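PDB 1T6A: RBSTP2229 gene product from Geobacillus stearothermophilus, which is of unknown function, a DUF1885-family protein whose antiparallel sheet packs against one helix while a long helix projects away. Local coordinates for residues A[61-73]-A[84-98]. Residues are numbered along the deposited sequence; the frame is centred on the assembly and turned at random.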
loop_
_atom_site.group_PDB
_atom_site.type_symbol
_atom_site.label_atom_id
_atom_site.label_comp_id
_atom_site.label_asym_id
_atom_site.label_seq_id
_atom_site.Cartn_x
_atom_site.Cartn_y
_atom_site.Cartn_z
ATOM N N GLY A 61 -5.545 12.748 -4.551
ATOM C CA GLY A 61 -6.238 11.533 -4.192
ATOM C C GLY A 61 -7.036 10.923 -5.324
ATOM O O GLY A 61 -7.706 11.632 -6.076
ATOM N N ASP A 62 -6.981 9.595 -5.421
ATOM C CA ASP A 62 -7.792 8.850 -6.383
ATOM C C ASP A 62 -9.241 8.809 -5.930
ATOM O O ASP A 62 -9.527 8.431 -4.791
ATOM C CB ASP A 62 -7.265 7.422 -6.533
ATOM C CG ASP A 62 -5.871 7.382 -7.097
ATOM O OD1 ASP A 62 -5.587 8.216 -7.984
ATOM O OD2 ASP A 62 -4.987 6.568 -6.727
ATOM N N GLY A 63 -10.152 9.215 -6.812
ATOM C CA GLY A 63 -11.577 9.058 -6.570
ATOM C C GLY A 63 -12.153 9.999 -5.527
ATOM O O GLY A 63 -11.472 10.889 -5.027
ATOM N N ARG A 64 -13.421 9.791 -5.186
ATOM C CA ARG A 64 -14.155 10.711 -4.304
ATOM C C ARG A 64 -13.731 10.605 -2.830
ATOM O O ARG A 64 -13.959 11.529 -2.044
ATOM C CB ARG A 64 -15.675 10.471 -4.435
ATOM C CG ARG A 64 -16.223 9.234 -3.686
ATOM C CD ARG A 64 -17.640 8.739 -4.128
ATOM N NE ARG A 64 -17.822 7.285 -3.920
ATOM C CZ ARG A 64 -17.227 6.325 -4.647
ATOM N NH1 ARG A 64 -16.413 6.642 -5.653
ATOM N NH2 ARG A 64 -17.438 5.033 -4.368
ATOM N N LEU A 65 -13.109 9.490 -2.458
ATOM C CA LEU A 65 -12.823 9.212 -1.048
ATOM C C LEU A 65 -11.530 9.826 -0.514
ATOM O O LEU A 65 -11.309 9.844 0.701
ATOM C CB LEU A 65 -12.836 7.706 -0.805
ATOM C CG LEU A 65 -14.190 7.047 -1.104
ATOM C CD1 LEU A 65 -14.129 5.584 -0.855
ATOM C CD2 LEU A 65 -15.282 7.674 -0.262
ATOM N N TYR A 66 -10.699 10.339 -1.417
ATOM C CA TYR A 66 -9.410 10.926 -1.073
ATOM C C TYR A 66 -9.210 12.235 -1.839
ATOM O O TYR A 66 -9.225 12.238 -3.068
ATOM C CB TYR A 66 -8.279 9.951 -1.432
ATOM C CG TYR A 66 -8.393 8.601 -0.755
ATOM C CD1 TYR A 66 -8.074 8.455 0.589
ATOM C CD2 TYR A 66 -8.860 7.486 -1.443
ATOM C CE1 TYR A 66 -8.191 7.254 1.227
ATOM C CE2 TYR A 66 -8.975 6.245 -0.804
ATOM C CZ TYR A 66 -8.643 6.145 0.533
ATOM O OH TYR A 66 -8.746 4.960 1.193
ATOM N N LYS A 67 -9.023 13.339 -1.121
ATOM C CA LYS A 67 -8.725 14.617 -1.766
ATOM C C LYS A 67 -7.235 14.795 -2.016
ATOM O O LYS A 67 -6.815 15.009 -3.157
ATOM C CB LYS A 67 -9.241 15.781 -0.941
ATOM C CG LYS A 67 -9.054 17.119 -1.652
ATOM C CD LYS A 67 -9.990 18.203 -1.097
ATOM C CE LYS A 67 -9.666 19.574 -1.685
ATOM N NZ LYS A 67 -9.581 20.600 -0.612
ATOM N N GLY A 68 -6.449 14.720 -0.947
ATOM C CA GLY A 68 -5.014 14.852 -1.034
ATOM C C GLY A 68 -4.358 15.490 0.187
ATOM O O GLY A 68 -4.993 15.757 1.214
HETATM N N MSE A 69 -3.060 15.725 0.054
HETATM C CA MSE A 69 -2.289 16.416 1.075
HETATM C C MSE A 69 -1.014 16.997 0.457
HETATM O O MSE A 69 -0.686 16.710 -0.698
HETATM C CB MSE A 69 -1.925 15.437 2.211
HETATM C CG MSE A 69 -0.891 14.386 1.841
HETATM SE SE MSE A 69 -0.728 12.902 3.133
HETATM C CE MSE A 69 -2.387 11.937 2.690
ATOM N N ALA A 70 -0.291 17.772 1.255
ATOM C CA ALA A 70 0.881 18.499 0.806
ATOM C C ALA A 70 2.005 18.274 1.792
ATOM O O ALA A 70 1.807 18.426 3.008
ATOM C CB ALA A 70 0.540 20.002 0.710
ATOM N N ILE A 71 3.168 17.893 1.286
ATOM C CA ILE A 71 4.308 17.566 2.118
ATOM C C ILE A 71 5.475 18.460 1.752
ATOM O O ILE A 71 5.820 18.586 0.585
ATOM C CB ILE A 71 4.702 16.061 1.937
ATOM C CG1 ILE A 71 3.470 15.165 2.119
ATOM C CG2 ILE A 71 5.790 15.688 2.897
ATOM C CD1 ILE A 71 3.737 13.669 1.987
ATOM N N SER A 72 6.092 19.058 2.767
ATOM C CA SER A 72 7.198 19.985 2.583
ATOM C C SER A 72 8.215 19.870 3.696
ATOM O O SER A 72 7.973 19.213 4.730
ATOM C CB SER A 72 6.661 21.419 2.524
ATOM O OG SER A 72 5.852 21.716 3.641
ATOM N N VAL A 73 9.377 20.473 3.458
ATOM C CA VAL A 73 10.429 20.545 4.436
ATOM C C VAL A 73 10.453 21.962 5.016
ATOM O O VAL A 73 10.332 22.931 4.290
ATOM C CB VAL A 73 11.783 20.215 3.828
ATOM C CG1 VAL A 73 12.887 20.317 4.868
ATOM C CG2 VAL A 73 11.752 18.834 3.183
ATOM N N ILE A 84 3.248 17.709 7.023
ATOM C CA ILE A 84 2.173 17.160 6.209
ATOM C C ILE A 84 0.936 17.972 6.489
ATOM O O ILE A 84 0.410 17.939 7.602
ATOM C CB ILE A 84 1.940 15.674 6.521
ATOM C CG1 ILE A 84 3.212 14.895 6.237
ATOM C CG2 ILE A 84 0.767 15.138 5.694
ATOM C CD1 ILE A 84 3.167 13.497 6.740
ATOM N N ALA A 85 0.506 18.738 5.491
ATOM C CA ALA A 85 -0.660 19.596 5.585
ATOM C C ALA A 85 -1.849 18.984 4.853
ATOM O O ALA A 85 -1.766 18.658 3.670
ATOM C CB ALA A 85 -0.345 20.990 4.985
ATOM N N LEU A 86 -2.956 18.836 5.568
ATOM C CA LEU A 86 -4.212 18.442 4.962
ATOM C C LEU A 86 -5.036 19.682 4.636
ATOM O O LEU A 86 -5.217 20.540 5.489
ATOM C CB LEU A 86 -5.012 17.568 5.916
ATOM C CG LEU A 86 -4.430 16.204 6.255
ATOM C CD1 LEU A 86 -5.260 15.606 7.376
ATOM C CD2 LEU A 86 -4.449 15.305 5.047
ATOM N N PRO A 87 -5.554 19.758 3.411
ATOM C CA PRO A 87 -6.379 20.895 2.998
ATOM C C PRO A 87 -7.748 20.873 3.676
ATOM O O PRO A 87 -8.122 19.845 4.260
ATOM C CB PRO A 87 -6.512 20.696 1.488
ATOM C CG PRO A 87 -6.424 19.203 1.306
ATOM C CD PRO A 87 -5.416 18.759 2.334
ATOM N N PRO A 88 -8.461 22.003 3.650
ATOM C CA PRO A 88 -9.786 22.119 4.282
ATOM C C PRO A 88 -10.784 21.016 3.926
ATOM O O PRO A 88 -11.516 20.559 4.809
ATOM C CB PRO A 88 -10.294 23.473 3.776
ATOM C CG PRO A 88 -9.051 24.268 3.597
ATOM C CD PRO A 88 -8.033 23.283 3.048
ATOM N N GLY A 89 -10.794 20.575 2.677
ATOM C CA GLY A 89 -11.728 19.530 2.270
ATOM C C GLY A 89 -11.259 18.090 2.485
ATOM O O GLY A 89 -11.869 17.166 1.959
ATOM N N ALA A 90 -10.193 17.886 3.258
ATOM C CA ALA A 90 -9.576 16.567 3.393
ATOM C C ALA A 90 -10.574 15.561 3.960
ATOM O O ALA A 90 -11.332 15.874 4.869
ATOM C CB ALA A 90 -8.354 16.650 4.277
ATOM N N THR A 91 -10.555 14.342 3.437
ATOM C CA THR A 91 -11.510 13.323 3.849
ATOM C C THR A 91 -11.047 12.526 5.062
ATOM O O THR A 91 -9.888 12.584 5.460
ATOM C CB THR A 91 -11.752 12.334 2.698
ATOM O OG1 THR A 91 -10.529 11.666 2.379
ATOM C CG2 THR A 91 -12.135 13.055 1.415
ATOM N N HIS A 92 -11.982 11.766 5.613
ATOM C CA HIS A 92 -11.717 10.725 6.591
ATOM C C HIS A 92 -10.551 9.869 6.119
ATOM O O HIS A 92 -9.638 9.599 6.885
ATOM C CB HIS A 92 -12.995 9.887 6.803
ATOM C CG HIS A 92 -12.806 8.660 7.643
ATOM N ND1 HIS A 92 -12.770 8.693 9.020
ATOM C CD2 HIS A 92 -12.663 7.358 7.297
ATOM C CE1 HIS A 92 -12.596 7.468 9.487
ATOM N NE2 HIS A 92 -12.540 6.637 8.464
ATOM N N GLY A 93 -10.578 9.480 4.844
ATOM C CA GLY A 93 -9.542 8.647 4.265
ATOM C C GLY A 93 -8.169 9.299 4.273
ATOM O O GLY A 93 -7.190 8.670 4.659
ATOM N N ASP A 94 -8.107 10.558 3.849
ATOM C CA ASP A 94 -6.869 11.329 3.820
ATOM C C ASP A 94 -6.230 11.407 5.200
ATOM O O ASP A 94 -5.024 11.311 5.309
ATOM C CB ASP A 94 -7.124 12.772 3.377
ATOM C CG ASP A 94 -7.480 12.910 1.907
ATOM O OD1 ASP A 94 -6.974 12.151 1.041
ATOM O OD2 ASP A 94 -8.251 13.819 1.538
ATOM N N LYS A 95 -7.036 11.611 6.243
ATOM C CA LYS A 95 -6.513 11.748 7.588
ATOM C C LYS A 95 -5.808 10.459 8.004
ATOM O O LYS A 95 -4.700 10.496 8.523
ATOM C CB LYS A 95 -7.620 12.067 8.599
ATOM C CG LYS A 95 -8.202 13.481 8.469
ATOM C CD LYS A 95 -9.364 13.689 9.471
ATOM C CE LYS A 95 -10.198 14.927 9.180
ATOM N NZ LYS A 95 -10.543 15.049 7.732
ATOM N N GLY A 96 -6.474 9.332 7.786
ATOM C CA GLY A 96 -5.901 8.036 8.062
ATOM C C GLY A 96 -4.621 7.784 7.291
ATOM O O GLY A 96 -3.631 7.331 7.868
ATOM N N LYS A 97 -4.610 8.097 5.998
ATOM C CA LYS A 97 -3.410 7.873 5.210
ATOM C C LYS A 97 -2.261 8.755 5.682
ATOM O O LYS A 97 -1.127 8.290 5.771
ATOM C CB LYS A 97 -3.664 8.074 3.724
ATOM C CG LYS A 97 -4.655 7.089 3.136
ATOM C CD LYS A 97 -4.099 5.678 3.137
ATOM C CE LYS A 97 -5.068 4.733 2.487
ATOM N NZ LYS A 97 -6.050 4.301 3.437
ATOM N N ALA A 98 -2.558 9.997 6.053
ATOM C CA ALA A 98 -1.523 10.912 6.532
ATOM C C ALA A 98 -0.969 10.377 7.833
ATOM O O ALA A 98 0.228 10.411 8.051
ATOM C CB ALA A 98 -2.078 12.356 6.739
HETATM O O HOH W 1 -12.657 9.149 2.900
#
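Asp94 OD2 takes a hydrogen bond from Lys67 N at 2.8 Å, using its syn lone pair, while Gly68 N reaches the same oxygen at 3.2 Å from above the carboxylate plane. A third donor, Thr91 N, meets OD2 on the anti side, tilted 33° out of that plane; OD1 is held by Tyr48 OH, and the buried carboxylate is thus fixed from several directions. Replacing Asp94 by an alanine would probably leave the amides of Lys67, Gly68 and Thr91 without their shared acceptor and Tyr48 OH without its partner. Thr91 OG1 donates to Leu65 O at 2.6 Å and accepts from Asp94 N. With OG1 between its own backbone N and carbonyl carbon (chi1 62°), the hydroxyl can reach both, and with the Asp94 carboxylate bonded back to Thr91 N this makes a capping box at the start of helix 92-109. Further along, strands 68-76 and 79-85 pair as a beta hairpin, Ala70 and Ala85 exchanging both backbone bonds. Between hairpin and helix, the selenium of Met69, a selenomethionine here, lies 3.7 Å from Ile84 CG2 and also touches Ala98 CB; a bend at chi3 (74°) carries CE to the helix backbone. Back beside the carboxylate, Tyr66 CE1 packs obliquely against Gly93 CA, 3.6 Å away.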